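PDB 1BVO: transcription factor GAMBIF1, which binds DNA through the Rel-homology specificity domain described here and probably activates RNA polymerase II transcription as a Dorsal homologue. Local coordinates for residues I5-H10 / F40-V45; Q148-G153 / T160-P165. All blocks are in the same frame, centred on the assembly; numbering follows the deposited sequence.

Interaction 1: residues I5-H10 / F40-V45; sequences ITEQPH and FPSIQV
A classic beta bulge interrupts the pairing of strands 2-7 and 42-46: T6 and E7 lie together opposite S42, where regular antiparallel pairing would place one residue. E7 and S42 form a hydrogen-bonded pair, with S42 N to E7 O at 2.9 Å, in the carbonyl plane on a lone pair, and E7 N to S42 O at 3.2 Å, the donor tilted 30° from the S42 carbonyl plane. The same S42 O receives a weak bond from T6 OG1 at 3.1 Å. A chi1 of 60° sets OG1 between the backbone N and carbonyl carbon of T6, and leaves CG2 to meet Q44 CB at 3.6 Å, the two side chains crossing obliquely. E7 CB lies 3.4 Å from S42 OG on their shared face of the sheet. With CG anti to its backbone N (chi1 162°), E7 brings CG to F40 O, while OE2 is bonded to N32 N. Beyond the bridge, P41 CG meets P9 CB at 4.0 Å. I5 and I43 touch more loosely and both also reach F147 of strand 142-152. The bulge coincides with the corner the chain turns at T6, in the outermost strand of a three-stranded antiparallel sheet of the immunoglobulin-like Rel specificity domain.

Interaction 2: residues Q148-G153 / T160-P165; sequences QVFLEG and TEPLTP
L151 CD1 and L163 CD2 meet at 3.7 Å, their side chains crossing at about a right angle, while V149 CG1 lies alongside L163 CD1, the two side chains pointing the same way. L163 is thus held through both methyls, one against each partner. On the other face of the hairpin from L151, F150 and P162, a non-hydrogen-bonded pair, cross obliquely: F150 CD1 and CE1 both lie 3.4 Å from P162 CB. Further along, Q148 CG rests on P165 CG at 3.9 Å. Backbone bonds position these groups. L163 N reaches V149 O at 2.8 Å with an N-H...O angle of 168°, and L151 N and E161 O pair in the carbonyl plane. E161 N returns a longer bond to L151 O at 3.2 Å, bent to 136°, where T160 and E161 both face L151 in a classic beta bulge. One water donates to V149 O and to L163 O, the latter at 2.6 Å; another accepts from V149 N. Outside the pair, V3 touches V149 and L163, and A52 touches L151. Chemically, the contact divides between an aliphatic cluster of V149, L151 and L163 and backbone polar atoms bonded to one another and, at V149 and L163, also to water.

In the fold
Interaction 1 closes before interaction 2 opens along the chain, and their centres lie 18 Å apart within the same Rel homology DNA-binding domain. They belong to different antiparallel sheets: interaction 1 pairs strand 2-7 with strand 42-46, whereas interaction 2 lies in the hairpin of strands 142-152 and 159-172. Direct packing joins the two, with V45 CG1 4.0 Å from L163 CD1 and I43 CD1 4.1 Å from V149 CG2, evidence that the sheets share an apolar interior, as in an immunoglobulin-like sandwich. Their nearest atoms lie about 9 Å and 24 Å from the bound DNA respectively, so neither contact touches the DNA directly, interaction 1 being the nearer.

Interaction 1: residues I5-H10 / F40-V45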
# COMPACT_ATOMS: atom_id res chain seq x y z
N ILE C 5 32.42 18.15 6.80
CA ILE C 5 31.88 16.80 6.86
C ILE C 5 33.06 15.86 6.78
O ILE C 5 33.43 15.41 5.69
CB ILE C 5 30.91 16.54 5.74
CG1 ILE C 5 29.82 17.60 5.81
CG2 ILE C 5 30.39 15.11 5.82
CD1 ILE C 5 28.62 17.28 4.99
N THR C 6 33.61 15.52 7.94
CA THR C 6 34.78 14.67 8.02
C THR C 6 34.64 13.23 7.57
O THR C 6 35.63 12.60 7.20
CB THR C 6 35.42 14.77 9.42
OG1 THR C 6 34.48 14.35 10.42
CG2 THR C 6 35.83 16.21 9.69
N GLU C 7 33.45 12.67 7.68
CA GLU C 7 33.25 11.32 7.18
C GLU C 7 31.86 11.35 6.61
O GLU C 7 30.90 11.73 7.27
CB GLU C 7 33.44 10.21 8.22
CG GLU C 7 32.81 8.86 7.80
CD GLU C 7 33.80 7.75 7.52
OE1 GLU C 7 34.52 7.30 8.43
OE2 GLU C 7 33.84 7.27 6.38
N GLN C 8 31.84 11.15 5.31
CA GLN C 8 30.65 11.17 4.51
C GLN C 8 29.88 9.89 4.57
O GLN C 8 30.44 8.80 4.68
CB GLN C 8 31.02 11.44 3.07
CG GLN C 8 31.48 12.84 2.84
CD GLN C 8 30.34 13.77 2.55
OE1 GLN C 8 29.17 13.36 2.52
NE2 GLN C 8 30.66 15.05 2.35
N PRO C 9 28.56 10.00 4.48
CA PRO C 9 27.73 8.82 4.52
C PRO C 9 28.01 7.95 3.32
O PRO C 9 28.29 8.43 2.22
CB PRO C 9 26.31 9.39 4.48
CG PRO C 9 26.48 10.73 3.81
CD PRO C 9 27.75 11.23 4.43
N HIS C 10 28.08 6.65 3.57
CA HIS C 10 28.29 5.72 2.49
C HIS C 10 27.02 5.87 1.67
O HIS C 10 25.92 5.69 2.18
CB HIS C 10 28.41 4.30 3.01
CG HIS C 10 28.73 3.32 1.93
ND1 HIS C 10 29.97 2.72 1.80
CD2 HIS C 10 27.99 2.88 0.88
CE1 HIS C 10 29.98 1.97 0.72
NE2 HIS C 10 28.79 2.05 0.14
N PHE C 40 31.06 5.87 10.86
CA PHE C 40 29.79 6.58 10.79
C PHE C 40 30.04 8.06 10.36
O PHE C 40 31.15 8.57 10.53
CB PHE C 40 29.15 6.51 12.19
CG PHE C 40 28.86 5.10 12.67
CD1 PHE C 40 27.77 4.39 12.18
CD2 PHE C 40 29.67 4.47 13.63
CE1 PHE C 40 27.48 3.10 12.61
CE2 PHE C 40 29.39 3.17 14.08
CZ PHE C 40 28.29 2.49 13.56
N PRO C 41 29.03 8.74 9.76
CA PRO C 41 29.15 10.14 9.32
C PRO C 41 29.57 11.03 10.45
O PRO C 41 29.08 10.89 11.57
CB PRO C 41 27.73 10.50 8.90
CG PRO C 41 27.19 9.24 8.42
CD PRO C 41 27.68 8.23 9.43
N SER C 42 30.39 12.02 10.16
CA SER C 42 30.80 12.92 11.21
C SER C 42 31.14 14.30 10.70
O SER C 42 31.50 14.48 9.53
CB SER C 42 31.94 12.32 12.03
OG SER C 42 32.84 11.57 11.24
N ILE C 43 30.87 15.28 11.54
CA ILE C 43 31.14 16.66 11.20
C ILE C 43 32.14 17.21 12.22
O ILE C 43 32.43 16.58 13.25
CB ILE C 43 29.85 17.51 11.19
CG1 ILE C 43 29.19 17.49 12.57
CG2 ILE C 43 28.90 16.99 10.12
CD1 ILE C 43 28.11 18.52 12.73
N GLN C 44 32.63 18.41 11.93
CA GLN C 44 33.62 19.07 12.75
C GLN C 44 33.47 20.55 12.53
O GLN C 44 33.57 21.02 11.40
CB GLN C 44 34.99 18.63 12.24
CG GLN C 44 35.96 18.15 13.28
CD GLN C 44 36.58 19.29 14.05
OE1 GLN C 44 36.92 20.33 13.48
NE2 GLN C 44 36.75 19.08 15.35
N VAL C 45 33.20 21.30 13.58
CA VAL C 45 33.09 22.74 13.43
C VAL C 45 34.47 23.34 13.47
O VAL C 45 35.36 22.81 14.12
CB VAL C 45 32.24 23.38 14.53
CG1 VAL C 45 32.20 24.88 14.37
CG2 VAL C 45 30.85 22.80 14.51

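Interaction 2: residues Q148-G153 / T160-P165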
# COMPACT_ATOMS: atom_id res chain seq x y z
N GLN C 148 22.59 21.54 9.83
CA GLN C 148 22.49 22.96 10.15
C GLN C 148 23.06 23.12 11.54
O GLN C 148 22.50 22.58 12.51
CB GLN C 148 21.07 23.44 10.20
CG GLN C 148 20.42 23.63 8.89
CD GLN C 148 18.98 23.86 9.11
OE1 GLN C 148 18.25 22.92 9.49
NE2 GLN C 148 18.56 25.11 9.01
N VAL C 149 24.17 23.84 11.65
CA VAL C 149 24.79 24.04 12.95
C VAL C 149 24.42 25.40 13.52
O VAL C 149 24.31 26.39 12.77
CB VAL C 149 26.32 23.85 12.87
CG1 VAL C 149 27.02 24.56 14.03
CG2 VAL C 149 26.66 22.37 12.92
N PHE C 150 24.16 25.44 14.82
CA PHE C 150 23.82 26.68 15.51
C PHE C 150 24.72 26.88 16.73
O PHE C 150 24.83 26.00 17.60
CB PHE C 150 22.37 26.67 16.00
CG PHE C 150 21.33 26.54 14.92
CD1 PHE C 150 20.93 27.65 14.17
CD2 PHE C 150 20.71 25.32 14.69
CE1 PHE C 150 19.92 27.54 13.21
CE2 PHE C 150 19.70 25.19 13.73
CZ PHE C 150 19.31 26.31 12.99
N LEU C 151 25.40 28.02 16.76
CA LEU C 151 26.27 28.38 17.86
C LEU C 151 25.45 28.99 18.98
O LEU C 151 24.39 29.56 18.72
CB LEU C 151 27.27 29.41 17.38
CG LEU C 151 27.99 28.85 16.17
CD1 LEU C 151 29.22 29.68 15.93
CD2 LEU C 151 28.38 27.40 16.42
N GLU C 152 25.92 28.84 20.22
CA GLU C 152 25.21 29.44 21.36
C GLU C 152 25.31 30.94 21.05
O GLU C 152 26.30 31.38 20.46
CB GLU C 152 25.91 29.10 22.69
CG GLU C 152 25.06 29.42 23.94
CD GLU C 152 25.80 29.27 25.27
OE1 GLU C 152 27.05 29.30 25.31
OE2 GLU C 152 25.13 29.15 26.32
N GLY C 153 24.30 31.71 21.41
CA GLY C 153 24.34 33.13 21.07
C GLY C 153 25.09 34.07 22.01
O GLY C 153 26.31 34.18 21.99
N THR C 160 21.53 30.44 18.89
CA THR C 160 21.08 31.47 18.00
C THR C 160 21.81 31.71 16.68
O THR C 160 21.17 31.93 15.65
CB THR C 160 21.08 32.75 18.84
OG1 THR C 160 19.86 32.82 19.57
CG2 THR C 160 21.30 33.99 18.02
N GLU C 161 23.13 31.69 16.72
CA GLU C 161 23.92 31.95 15.55
C GLU C 161 24.00 30.75 14.65
O GLU C 161 24.52 29.71 15.01
CB GLU C 161 25.33 32.41 15.94
CG GLU C 161 25.32 33.66 16.81
CD GLU C 161 24.47 34.79 16.23
OE1 GLU C 161 24.17 34.79 15.01
OE2 GLU C 161 24.11 35.69 17.02
N PRO C 162 23.37 30.86 13.48
CA PRO C 162 23.43 29.72 12.58
C PRO C 162 24.60 29.81 11.63
O PRO C 162 24.96 30.90 11.17
CB PRO C 162 22.09 29.80 11.85
CG PRO C 162 21.87 31.27 11.72
CD PRO C 162 22.43 31.88 13.01
N LEU C 163 25.30 28.70 11.46
CA LEU C 163 26.41 28.66 10.51
C LEU C 163 25.65 28.22 9.27
O LEU C 163 24.51 27.76 9.35
CB LEU C 163 27.44 27.60 10.90
CG LEU C 163 28.20 27.81 12.21
CD1 LEU C 163 29.38 26.86 12.28
CD2 LEU C 163 28.67 29.25 12.32
N THR C 164 26.29 28.35 8.11
CA THR C 164 25.63 27.99 6.86
C THR C 164 25.46 26.49 6.69
O THR C 164 26.41 25.72 6.88
CB THR C 164 26.37 28.60 5.63
OG1 THR C 164 26.69 27.59 4.68
CG2 THR C 164 27.65 29.33 6.05
N PRO C 165 24.24 26.05 6.31
CA PRO C 165 23.91 24.64 6.10
C PRO C 165 24.94 24.04 5.17
O PRO C 165 25.46 24.69 4.26
CB PRO C 165 22.54 24.71 5.45
CG PRO C 165 21.93 25.91 6.09
CD PRO C 165 23.07 26.90 6.01
O HOH W 1 25.53 24.43 9.17
O HOH W 2 22.44 26.40 10.25